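Local coordinates for OxyR (PDB 3HO7), which is a redox-sensitive transcriptional activator of the LysR family, represented by its regulatory domain, and probably acts by binding DNA, at residues D78-E83 with R187-A192; I15-T20 with M63-S68; V89-P94 with Q173-R178. All blocks are in the same frame, centred on the assembly; numbering follows the deposited sequence.

Interaction 1 (D78-E83 with R187-A192); sequences DLLYYE and REVRLA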
# COMPACT_ATOMS: atom_id res chain seq x y z
N ASP A 78 -8.46 -23.04 3.65
CA ASP A 78 -7.61 -24.08 3.10
C ASP A 78 -6.25 -23.49 2.75
O ASP A 78 -6.16 -22.34 2.32
CB ASP A 78 -8.25 -24.70 1.86
CG ASP A 78 -9.52 -25.46 2.19
OD1 ASP A 78 -9.44 -26.46 2.94
OD2 ASP A 78 -10.59 -25.07 1.68
N LEU A 79 -5.20 -24.28 2.93
CA LEU A 79 -3.85 -23.83 2.64
C LEU A 79 -3.65 -23.58 1.14
O LEU A 79 -4.05 -24.39 0.31
CB LEU A 79 -2.83 -24.84 3.14
CG LEU A 79 -1.35 -24.51 2.91
CD1 LEU A 79 -0.98 -23.21 3.61
CD2 LEU A 79 -0.46 -25.65 3.38
N LEU A 80 -3.05 -22.44 0.82
CA LEU A 80 -2.67 -22.15 -0.55
C LEU A 80 -1.16 -22.28 -0.70
O LEU A 80 -0.68 -22.99 -1.58
CB LEU A 80 -3.13 -20.74 -0.95
CG LEU A 80 -4.64 -20.52 -0.90
CD1 LEU A 80 -5.00 -19.12 -1.38
CD2 LEU A 80 -5.36 -21.58 -1.73
N TYR A 81 -0.43 -21.61 0.19
CA TYR A 81 1.03 -21.69 0.18
C TYR A 81 1.63 -21.04 1.42
O TYR A 81 0.98 -20.21 2.07
CB TYR A 81 1.60 -21.04 -1.08
CG TYR A 81 1.24 -19.58 -1.24
CD1 TYR A 81 2.12 -18.58 -0.84
CD2 TYR A 81 0.03 -19.20 -1.80
CE1 TYR A 81 1.80 -17.24 -0.99
CE2 TYR A 81 -0.31 -17.87 -1.95
CZ TYR A 81 0.58 -16.90 -1.55
OH TYR A 81 0.23 -15.57 -1.70
N TYR A 82 2.86 -21.43 1.75
CA TYR A 82 3.61 -20.78 2.81
C TYR A 82 4.49 -19.70 2.19
O TYR A 82 4.79 -19.74 1.00
CB TYR A 82 4.48 -21.79 3.56
CG TYR A 82 3.68 -22.81 4.34
CD1 TYR A 82 3.45 -24.08 3.81
CD2 TYR A 82 3.16 -22.51 5.59
CE1 TYR A 82 2.72 -25.01 4.51
CE2 TYR A 82 2.43 -23.45 6.30
CZ TYR A 82 2.22 -24.70 5.76
OH TYR A 82 1.49 -25.64 6.45
N GLU A 83 4.90 -18.73 2.99
CA GLU A 83 5.69 -17.64 2.47
C GLU A 83 6.61 -17.10 3.56
O GLU A 83 6.15 -16.72 4.63
CB GLU A 83 4.79 -16.52 1.95
CG GLU A 83 5.54 -15.36 1.33
CD GLU A 83 4.62 -14.37 0.65
OE1 GLU A 83 3.47 -14.22 1.10
OE2 GLU A 83 5.05 -13.74 -0.34
N ARG A 187 4.74 -17.21 6.92
CA ARG A 187 3.31 -17.07 7.13
C ARG A 187 2.61 -18.02 6.18
O ARG A 187 3.18 -18.47 5.19
CB ARG A 187 2.85 -15.63 6.88
CG ARG A 187 2.80 -15.24 5.41
CD ARG A 187 2.27 -13.83 5.27
NE ARG A 187 2.36 -13.35 3.90
CZ ARG A 187 1.99 -12.13 3.52
NH1 ARG A 187 1.50 -11.29 4.41
NH2 ARG A 187 2.10 -11.77 2.25
N GLU A 188 1.36 -18.34 6.49
CA GLU A 188 0.57 -19.21 5.63
C GLU A 188 -0.50 -18.39 4.93
O GLU A 188 -1.28 -17.69 5.57
CB GLU A 188 -0.07 -20.34 6.43
CG GLU A 188 -1.03 -19.88 7.51
CD GLU A 188 -1.56 -21.02 8.35
OE1 GLU A 188 -1.91 -22.08 7.77
OE2 GLU A 188 -1.64 -20.87 9.59
N VAL A 189 -0.50 -18.45 3.60
CA VAL A 189 -1.53 -17.79 2.81
C VAL A 189 -2.64 -18.80 2.55
O VAL A 189 -2.39 -19.88 2.04
CB VAL A 189 -0.96 -17.27 1.47
CG1 VAL A 189 -2.04 -16.59 0.66
CG2 VAL A 189 0.21 -16.33 1.73
N ARG A 190 -3.86 -18.44 2.94
CA ARG A 190 -4.97 -19.38 2.89
C ARG A 190 -6.18 -18.76 2.22
O ARG A 190 -6.31 -17.54 2.15
CB ARG A 190 -5.33 -19.85 4.30
CG ARG A 190 -4.14 -20.36 5.10
CD ARG A 190 -4.54 -20.84 6.49
NE ARG A 190 -5.39 -22.02 6.43
CZ ARG A 190 -4.93 -23.26 6.35
NH1 ARG A 190 -3.62 -23.49 6.32
NH2 ARG A 190 -5.78 -24.28 6.31
N LEU A 191 -7.07 -19.60 1.70
CA LEU A 191 -8.31 -19.12 1.11
C LEU A 191 -9.47 -19.43 2.05
O LEU A 191 -9.76 -20.60 2.32
CB LEU A 191 -8.55 -19.78 -0.25
CG LEU A 191 -9.48 -19.00 -1.19
CD1 LEU A 191 -9.97 -19.89 -2.33
CD2 LEU A 191 -10.66 -18.43 -0.43
N ALA A 192 -10.12 -18.39 2.55
CA ALA A 192 -11.18 -18.56 3.53
C ALA A 192 -12.56 -18.32 2.94
O ALA A 192 -12.72 -17.56 1.98
CB ALA A 192 -10.95 -17.64 4.72
O HOH W 1 -0.71 -25.12 7.81
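Backbone hydrogen bonds join residues 78-83 and 187-192 as antiparallel strands. Between Leu79 and Tyr81 the register slips by one residue. At the slip, Val189 O accepts in its carbonyl plane from both Leu80 N (2.9 Å) and Tyr81 N (3.2 Å), while Val189 N returns a bond to Tyr81 O almost along the C=O axis.

Apolar contact centres on Tyr81 and Val189. With CG in the crowded position between N and carbonyl carbon (chi1 59°), the tyrosine ring lies over the valine, whose CB sits 3.5 Å from the ring centroid in a CH-pi contact. Over that same face the methyls diverge, CG2 to CE1 and CG1 to CE2. Leu80 crosses obliquely to Leu191, bringing CD1 to 3.8 Å from Leu191 CB, and helix 200-211 packs on Leu80.

Charged groups flank the strands; at the Glu83 end Arg187 presents NE and NH2 to a single oxygen, Glu83 OE1 (3.0 Å from NH2). This oxygen lies in the guanidinium plane but is met from above the carboxylate plane. Glu83 OE2 goes to Leu164 N and Arg187 NH2 also to Thr20 O, so the buried pair is fixed from two sides. Arg190 bends at chi3 to lay one guanidinium face over the Asp78-Leu79 peptide; NE pairs with Asp77, and NH1 reaches Glu188 OE1 at 2.6 Å. A water links Glu188 OE1 to Tyr82 OH.

Leu80 and Tyr81 opposite Val189 form a classic beta bulge. The long strands carrying it, 75-89 and 184-194, are consistent with those connecting the two subdomains of LysR-type regulatory domains.

Interaction 2 (I15-T20 with M63-S68); sequences IAVLPT and MAIIAS
Ile65 touches two residues of the neighbouring strand with its CD1. Its CG1 is anti to the carbonyl carbon (chi1 -52°) and the chain then runs extended, so that CD1 lies 3.5 Å from Val17 CG2, the two side chains side by side. Ile15, extended with CG1 anti to its own N, crosses Ile65 obliquely, its CD1 coming 3.4 Å from Ile65 CD1, tighter than usual van der Waals contact. On the other face the small Ala16 and Ala64 stand level, CB to CB 4.3 Å, where Cys52 of helix 49-58 packs against both. Past the paired region Leu18 leans across, CD2 against Ala67 CB (3.6 Å) and CD1 against Ile66 CG2.

The backbones run parallel: Ala16 N donates to Met63 O at 3.0 Å, and Ile65 N to Ala16 O at 2.9 Å, nearly straight at 176° though from above the carbonyl plane. A weak, less certain bond from Leu18 N to Ile65 O may continue the pattern. Strand 11-17 lies between strands 40-46 and 63-66, which helix 49-58 joins in a beta-alpha-beta crossover.

With peptide groups carrying every hydrogen bond, cohesion here comes from backbone pairing and close apolar fit.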
# COMPACT_ATOMS: atom_id res chain seq x y z
N ILE A 15 -14.26 -11.52 -4.12
CA ILE A 15 -13.16 -12.03 -3.31
C ILE A 15 -12.30 -10.92 -2.72
O ILE A 15 -11.90 -9.98 -3.41
CB ILE A 15 -12.26 -12.99 -4.11
CG1 ILE A 15 -11.11 -13.48 -3.24
CG2 ILE A 15 -11.74 -12.30 -5.36
CD1 ILE A 15 -10.16 -14.40 -3.96
N ALA A 16 -12.02 -11.03 -1.42
CA ALA A 16 -11.18 -10.07 -0.73
C ALA A 16 -9.75 -10.58 -0.68
O ALA A 16 -9.50 -11.78 -0.78
CB ALA A 16 -11.70 -9.82 0.67
N VAL A 17 -8.81 -9.66 -0.54
CA VAL A 17 -7.40 -10.01 -0.47
C VAL A 17 -6.68 -9.06 0.47
O VAL A 17 -6.96 -7.86 0.47
CB VAL A 17 -6.74 -9.97 -1.86
CG1 VAL A 17 -5.30 -10.45 -1.78
CG2 VAL A 17 -7.54 -10.79 -2.85
N LEU A 18 -5.76 -9.59 1.26
CA LEU A 18 -4.97 -8.77 2.15
C LEU A 18 -4.08 -7.81 1.38
O LEU A 18 -3.61 -8.12 0.29
CB LEU A 18 -4.12 -9.63 3.08
CG LEU A 18 -4.86 -10.19 4.30
CD1 LEU A 18 -6.14 -10.88 3.88
CD2 LEU A 18 -3.96 -11.13 5.10
N PRO A 19 -3.85 -6.62 1.96
CA PRO A 19 -2.99 -5.62 1.34
C PRO A 19 -1.55 -6.11 1.29
O PRO A 19 -0.77 -5.65 0.46
CB PRO A 19 -3.09 -4.42 2.29
CG PRO A 19 -4.28 -4.70 3.16
CD PRO A 19 -4.38 -6.18 3.26
N THR A 20 -1.21 -7.03 2.18
CA THR A 20 0.14 -7.59 2.22
C THR A 20 0.27 -8.83 1.33
O THR A 20 1.31 -9.49 1.33
CB THR A 20 0.56 -7.94 3.66
OG1 THR A 20 -0.49 -8.67 4.31
CG2 THR A 20 0.84 -6.67 4.45
N MET A 63 -15.29 -15.24 -0.97
CA MET A 63 -14.05 -15.85 -0.51
C MET A 63 -13.09 -14.77 -0.04
O MET A 63 -13.23 -13.60 -0.39
CB MET A 63 -13.40 -16.65 -1.64
CG MET A 63 -14.34 -17.60 -2.37
SD MET A 63 -13.58 -18.42 -3.78
CE MET A 63 -14.96 -19.41 -4.35
N ALA A 64 -12.11 -15.18 0.76
CA ALA A 64 -11.09 -14.24 1.23
C ALA A 64 -9.71 -14.89 1.26
O ALA A 64 -9.54 -15.99 1.78
CB ALA A 64 -11.46 -13.70 2.60
N ILE A 65 -8.74 -14.19 0.69
CA ILE A 65 -7.35 -14.61 0.74
C ILE A 65 -6.68 -13.94 1.93
O ILE A 65 -6.57 -12.72 1.99
CB ILE A 65 -6.61 -14.23 -0.55
CG1 ILE A 65 -7.39 -14.73 -1.77
CG2 ILE A 65 -5.20 -14.79 -0.55
CD1 ILE A 65 -6.84 -14.24 -3.10
N ILE A 66 -6.26 -14.75 2.90
CA ILE A 66 -5.73 -14.23 4.15
C ILE A 66 -4.37 -14.85 4.48
O ILE A 66 -3.94 -15.80 3.83
CB ILE A 66 -6.70 -14.49 5.31
CG1 ILE A 66 -6.95 -15.99 5.47
CG2 ILE A 66 -8.01 -13.75 5.08
CD1 ILE A 66 -7.91 -16.34 6.59
N ALA A 67 -3.70 -14.29 5.49
CA ALA A 67 -2.38 -14.76 5.89
C ALA A 67 -2.42 -15.43 7.26
O ALA A 67 -1.53 -15.24 8.09
CB ALA A 67 -1.40 -13.59 5.90
N SER A 68 -3.47 -16.22 7.49
CA SER A 68 -3.65 -16.90 8.76
C SER A 68 -4.92 -17.75 8.73
O SER A 68 -5.75 -17.60 7.84
CB SER A 68 -3.75 -15.89 9.90
OG SER A 68 -4.88 -15.04 9.72

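Interaction 3 (V89-P94 with Q173-R178); sequences VSRCEP and QKELVR
The end of strand 75-89 here meets the helix-to-strand turn that leads into the short strand 177-178. The central bond across the contact is Val89 N to Leu176 O, 2.9 Å long and straight at 171°, with the donor above the carbonyl plane. Leu176 lays CB 3.4 Å from Val89 O, an oxygen that the contact buries without any hydrogen-bonding partner in the model. The leucine also sits against Val152 of helix 145-153.

Just beyond the strand end comes an ST turn, in which Ser90 OG accepts from Cys92 N at 3.0 Å; the same hydroxyl donates to Glu93 OE2 in a very short bond of 2.5 Å that uses the anti lone pair of the carboxylate. Ser90 OG takes part in both bonds at chi1 103°, away from the usual staggered positions. Glu93 OE1 is taken by Arg110, so the carboxylate is probably kept ionised, and the type I turn Ser90-Glu93 is tied to its surroundings.

Residues 174-177 form a second type I turn, which swings the chain from helix 171-174 into the strand that runs antiparallel to 75-89. Arg178, bent at chi2 (-73°), curls back to the carbonyls of the turn: NH1 donates in the guanidinium plane to Glu175 O (2.6 Å) and to Val177 O, while Phe96 meets the group by cation-pi contact. Its CG rests on Val89 CG2 at 3.8 Å, the two side chains crossing at about a right angle.

On the exposed side Arg91 stretches out extended from CG to NE, crossing Leu176 at about a right angle, so that Leu176 CD2 lies over one face of its guanidinium. At the guanidinium edge Glu175 OE1 accepts from Arg91 NH2 at 2.6 Å, in plane and nearly along the C-O axis, and more weakly from NH1; the carboxylate stands steeply to the guanidinium.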
# COMPACT_ATOMS: atom_id res chain seq x y z
N VAL A 89 16.79 -4.59 5.02
CA VAL A 89 17.70 -3.84 5.88
C VAL A 89 18.33 -2.66 5.14
O VAL A 89 18.95 -2.84 4.10
CB VAL A 89 18.83 -4.75 6.40
CG1 VAL A 89 19.70 -4.00 7.41
CG2 VAL A 89 18.26 -6.02 7.00
N SER A 90 18.18 -1.46 5.69
CA SER A 90 18.74 -0.28 5.05
C SER A 90 20.26 -0.34 5.08
O SER A 90 20.85 -0.99 5.94
CB SER A 90 18.27 1.00 5.75
OG SER A 90 19.29 1.52 6.58
N ARG A 91 20.89 0.34 4.13
CA ARG A 91 22.35 0.33 4.02
C ARG A 91 23.01 1.04 5.20
O ARG A 91 24.23 0.98 5.36
CB ARG A 91 22.77 0.96 2.69
CG ARG A 91 22.12 0.31 1.47
CD ARG A 91 22.35 1.12 0.21
NE ARG A 91 21.61 0.56 -0.92
CZ ARG A 91 22.08 -0.39 -1.72
NH1 ARG A 91 23.29 -0.89 -1.52
NH2 ARG A 91 21.33 -0.85 -2.72
N CYS A 92 22.21 1.71 6.02
CA CYS A 92 22.73 2.47 7.15
C CYS A 92 22.73 1.66 8.45
O CYS A 92 23.33 2.06 9.44
CB CYS A 92 21.92 3.75 7.35
SG CYS A 92 21.76 4.75 5.86
N GLU A 93 22.05 0.51 8.44
CA GLU A 93 21.97 -0.32 9.64
C GLU A 93 23.22 -1.16 9.81
O GLU A 93 23.73 -1.73 8.84
CB GLU A 93 20.74 -1.23 9.58
CG GLU A 93 19.50 -0.56 9.00
CD GLU A 93 19.13 0.73 9.71
OE1 GLU A 93 19.08 0.73 10.96
OE2 GLU A 93 18.90 1.74 9.02
N PRO A 94 23.74 -1.24 11.04
CA PRO A 94 24.89 -2.09 11.32
C PRO A 94 24.65 -3.52 10.84
O PRO A 94 25.59 -4.19 10.40
CB PRO A 94 24.99 -2.05 12.84
CG PRO A 94 24.40 -0.74 13.23
CD PRO A 94 23.32 -0.46 12.22
N GLN A 173 17.29 -3.04 -4.84
CA GLN A 173 16.41 -3.44 -3.75
C GLN A 173 16.81 -4.80 -3.19
O GLN A 173 16.79 -5.01 -1.98
CB GLN A 173 14.96 -3.50 -4.22
CG GLN A 173 14.33 -2.17 -4.53
CD GLN A 173 12.92 -2.33 -5.06
OE1 GLN A 173 12.67 -3.10 -5.99
NE2 GLN A 173 11.97 -1.61 -4.46
N LYS A 174 17.15 -5.73 -4.08
CA LYS A 174 17.49 -7.08 -3.65
C LYS A 174 18.68 -7.09 -2.69
O LYS A 174 18.77 -7.94 -1.81
CB LYS A 174 17.76 -7.98 -4.86
CG LYS A 174 16.50 -8.45 -5.57
CD LYS A 174 16.83 -9.40 -6.72
CE LYS A 174 15.56 -9.89 -7.42
NZ LYS A 174 15.87 -10.77 -8.59
N GLU A 175 19.58 -6.13 -2.87
CA GLU A 175 20.75 -6.00 -2.00
C GLU A 175 20.39 -5.80 -0.54
O GLU A 175 21.17 -6.11 0.36
CB GLU A 175 21.64 -4.84 -2.47
CG GLU A 175 22.36 -5.11 -3.79
CD GLU A 175 23.05 -3.87 -4.32
OE1 GLU A 175 22.62 -2.75 -3.98
OE2 GLU A 175 24.04 -4.02 -5.07
N LEU A 176 19.20 -5.25 -0.30
CA LEU A 176 18.77 -4.95 1.07
C LEU A 176 18.20 -6.18 1.75
O LEU A 176 18.00 -6.18 2.96
CB LEU A 176 17.73 -3.82 1.07
CG LEU A 176 18.07 -2.57 0.26
CD1 LEU A 176 17.02 -1.49 0.49
CD2 LEU A 176 19.46 -2.06 0.61
N VAL A 177 17.94 -7.22 0.97
CA VAL A 177 17.31 -8.42 1.50
C VAL A 177 18.26 -9.28 2.32
O VAL A 177 19.35 -9.63 1.87
CB VAL A 177 16.69 -9.27 0.38
CG1 VAL A 177 16.14 -10.57 0.95
CG2 VAL A 177 15.59 -8.49 -0.33
N ARG A 178 17.84 -9.62 3.53
CA ARG A 178 18.57 -10.54 4.38
C ARG A 178 17.58 -11.57 4.91
O ARG A 178 16.66 -11.23 5.65
CB ARG A 178 19.21 -9.81 5.56
CG ARG A 178 20.18 -8.71 5.18
CD ARG A 178 21.48 -9.28 4.65
NE ARG A 178 22.47 -8.24 4.40
CZ ARG A 178 22.49 -7.47 3.32
NH1 ARG A 178 21.57 -7.64 2.38
NH2 ARG A 178 23.42 -6.54 3.17

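Interactions 1 and 2 are buried neighbours in one sheet, their centres about 9 Å apart. Strand 63-66 serves as the bridge, pairing with strand 11-17 on one side and strand 184-194 on the other, where Ala192 N probably donates to Ala64 O. Interaction 3 holds the far end of strand 75-89, the same strand used in interaction 1, with centres about 27 Å apart on opposite sides of the chain's centre. Chemistry follows place: 15-20 with 63-68 is wholly apolar beyond its backbone, 78-83 with 187-192 adds an enclosed charged pair to strand pairing, and 89-94 with 173-178 combines one backbone hydrogen bond across the segments with turns and a surface salt bridge.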